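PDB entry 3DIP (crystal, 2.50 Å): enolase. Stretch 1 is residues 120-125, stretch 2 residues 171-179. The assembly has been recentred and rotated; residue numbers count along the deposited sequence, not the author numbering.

Stretch 1 (120-125) PVYATC
Stretch 2 171-179: GYAAMKIWP

Neighbouring strands need not bond directly: where they lie slightly too far apart, water can take the place of the missing hydrogen bonds, as two stretches of this enolase illustrate. Residues 120-125 are extended, with phi/psi of -129/138 at Y122 and -105/127 at A123, although T124 departs to -115/-20. In the second stretch, G171 follows a helix in a Schellman motif at phi/psi 92/6, where a side chain would jam against the preceding carbonyl; A173 (-76/-17) then leads into the strand 174-177. The strands run in the same general direction, their axes inclined at 29° and 5.6 Å apart at closest approach. Y122 CA lies 5.1 Å from A174 CA, and T124 CA 6.1 Å from K176 CA.

No direct hydrogen bond crosses this gap. Instead, one water donates to V121 O (2.6 Å) and accepts from A173 N (2.8 Å); a second accepts from A123 N (2.7 Å) and donates to A174 O (2.7 Å). Each thereby satisfies one amide and one carbonyl that lie 4.3 Å apart, as measured from V121 O to A173 N and from A123 N to A174 O.

The side chains close the remaining space largely by apolar contact. Y172 (chi1 -63°, m; chi2 -82°) points toward the first strand, its CE1 reaching both V121 CG2 and A123 CB at 3.7 Å, while V121 O lies at its ring edge. Y122 (chi1 62°, p; chi2 98°) sets its CB 3.8 Å from A174 CB, its ring oblique to A174 CB and K176 CB. K176 starts t, t, and its NZ stands 3.9 Å from Y122 OH but finds its hydrogen bond elsewhere in the structure. Finally, W178 (chi1 49°, p; chi2 93°) brings its ring edge to T124, with CZ3 a tight 3.0 Å from T124 CG2.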

# COMPACT_ATOMS: atom_id res chain seq x y z
N PRO A 120 -28.93 19.12 18.01
CA PRO A 120 -28.20 19.64 19.16
C PRO A 120 -27.22 20.70 18.70
O PRO A 120 -26.66 20.59 17.62
CB PRO A 120 -27.43 18.42 19.67
CG PRO A 120 -28.24 17.23 19.18
CD PRO A 120 -28.76 17.66 17.86
N VAL A 121 -27.04 21.73 19.51
CA VAL A 121 -26.14 22.82 19.18
C VAL A 121 -25.10 22.99 20.28
O VAL A 121 -25.28 22.54 21.41
CB VAL A 121 -26.91 24.16 18.95
CG1 VAL A 121 -28.02 24.00 17.90
CG2 VAL A 121 -27.50 24.70 20.25
N TYR A 122 -24.00 23.63 19.93
CA TYR A 122 -23.04 24.11 20.91
C TYR A 122 -22.76 25.58 20.63
O TYR A 122 -22.64 25.97 19.47
CB TYR A 122 -21.77 23.26 20.90
CG TYR A 122 -21.00 23.27 19.61
CD1 TYR A 122 -19.90 24.11 19.44
CD2 TYR A 122 -21.36 22.43 18.55
CE1 TYR A 122 -19.18 24.13 18.26
CE2 TYR A 122 -20.63 22.43 17.36
CZ TYR A 122 -19.55 23.29 17.23
OH TYR A 122 -18.82 23.32 16.07
N ALA A 123 -22.68 26.39 21.68
CA ALA A 123 -22.55 27.85 21.51
C ALA A 123 -21.13 28.30 21.79
O ALA A 123 -20.59 28.01 22.85
CB ALA A 123 -23.55 28.61 22.39
N THR A 124 -20.56 29.02 20.83
CA THR A 124 -19.18 29.49 20.89
C THR A 124 -19.09 31.02 20.94
O THR A 124 -18.05 31.58 21.32
CB THR A 124 -18.40 29.05 19.62
OG1 THR A 124 -18.93 27.82 19.13
CG2 THR A 124 -16.95 28.87 19.92
N CYS A 125 -20.17 31.69 20.52
CA CYS A 125 -20.23 33.15 20.40
C CYS A 125 -21.59 33.69 20.85
O CYS A 125 -22.61 32.97 20.80
CB CYS A 125 -19.97 33.58 18.95
SG CYS A 125 -21.32 33.13 17.78
N GLY A 171 -28.75 23.93 29.04
CA GLY A 171 -29.05 22.72 28.28
C GLY A 171 -28.13 22.36 27.11
O GLY A 171 -28.42 21.41 26.38
N TYR A 172 -27.02 23.09 26.93
CA TYR A 172 -26.02 22.73 25.89
C TYR A 172 -25.28 21.43 26.21
O TYR A 172 -24.71 21.28 27.29
CB TYR A 172 -24.98 23.84 25.67
CG TYR A 172 -25.59 25.11 25.15
CD1 TYR A 172 -25.85 25.28 23.79
CD2 TYR A 172 -25.92 26.14 26.02
CE1 TYR A 172 -26.42 26.44 23.32
CE2 TYR A 172 -26.50 27.31 25.56
CZ TYR A 172 -26.75 27.45 24.22
OH TYR A 172 -27.31 28.62 23.77
N ALA A 173 -25.30 20.51 25.25
CA ALA A 173 -24.56 19.27 25.37
C ALA A 173 -23.03 19.43 25.14
O ALA A 173 -22.26 18.55 25.54
CB ALA A 173 -25.14 18.21 24.44
N ALA A 174 -22.59 20.53 24.53
CA ALA A 174 -21.17 20.69 24.16
C ALA A 174 -20.67 22.12 24.23
O ALA A 174 -21.45 23.06 24.09
CB ALA A 174 -20.90 20.10 22.76
N MET A 175 -19.37 22.28 24.44
CA MET A 175 -18.77 23.61 24.45
C MET A 175 -17.40 23.54 23.79
O MET A 175 -16.70 22.52 23.88
CB MET A 175 -18.69 24.22 25.88
CG MET A 175 -17.86 23.41 26.94
SD MET A 175 -17.76 24.05 28.66
CE MET A 175 -17.01 25.62 28.39
N LYS A 176 -17.02 24.64 23.13
CA LYS A 176 -15.78 24.71 22.43
C LYS A 176 -14.94 25.86 22.92
O LYS A 176 -15.43 26.98 23.04
CB LYS A 176 -16.01 24.85 20.92
CG LYS A 176 -14.69 24.83 20.14
CD LYS A 176 -14.90 24.38 18.71
CE LYS A 176 -15.09 25.54 17.77
NZ LYS A 176 -15.30 24.93 16.42
N ILE A 177 -13.67 25.56 23.19
CA ILE A 177 -12.72 26.56 23.65
C ILE A 177 -11.42 26.41 22.85
O ILE A 177 -11.18 25.38 22.23
CB ILE A 177 -12.45 26.43 25.18
CG1 ILE A 177 -11.89 25.03 25.51
CG2 ILE A 177 -13.73 26.70 25.95
CD1 ILE A 177 -11.31 24.90 26.91
N TRP A 178 -10.61 27.45 22.88
CA TRP A 178 -9.37 27.45 22.16
C TRP A 178 -8.28 28.16 22.95
O TRP A 178 -7.81 29.21 22.54
CB TRP A 178 -9.56 28.09 20.78
CG TRP A 178 -10.27 29.40 20.78
CD1 TRP A 178 -9.70 30.64 20.83
CD2 TRP A 178 -11.68 29.62 20.70
NE1 TRP A 178 -10.67 31.61 20.78
CE2 TRP A 178 -11.89 31.02 20.71
CE3 TRP A 178 -12.79 28.77 20.63
CZ2 TRP A 178 -13.17 31.59 20.64
CZ3 TRP A 178 -14.06 29.34 20.57
CH2 TRP A 178 -14.24 30.73 20.58
N PRO A 179 -7.85 27.58 24.09
CA PRO A 179 -6.92 28.31 24.95
C PRO A 179 -5.43 28.22 24.54
O PRO A 179 -4.61 28.85 25.17
CB PRO A 179 -7.14 27.66 26.31
CG PRO A 179 -7.53 26.26 25.99
CD PRO A 179 -8.20 26.26 24.65
O HOH W 1 -26.61 20.74 22.78
O HOH W 2 -22.07 25.66 24.26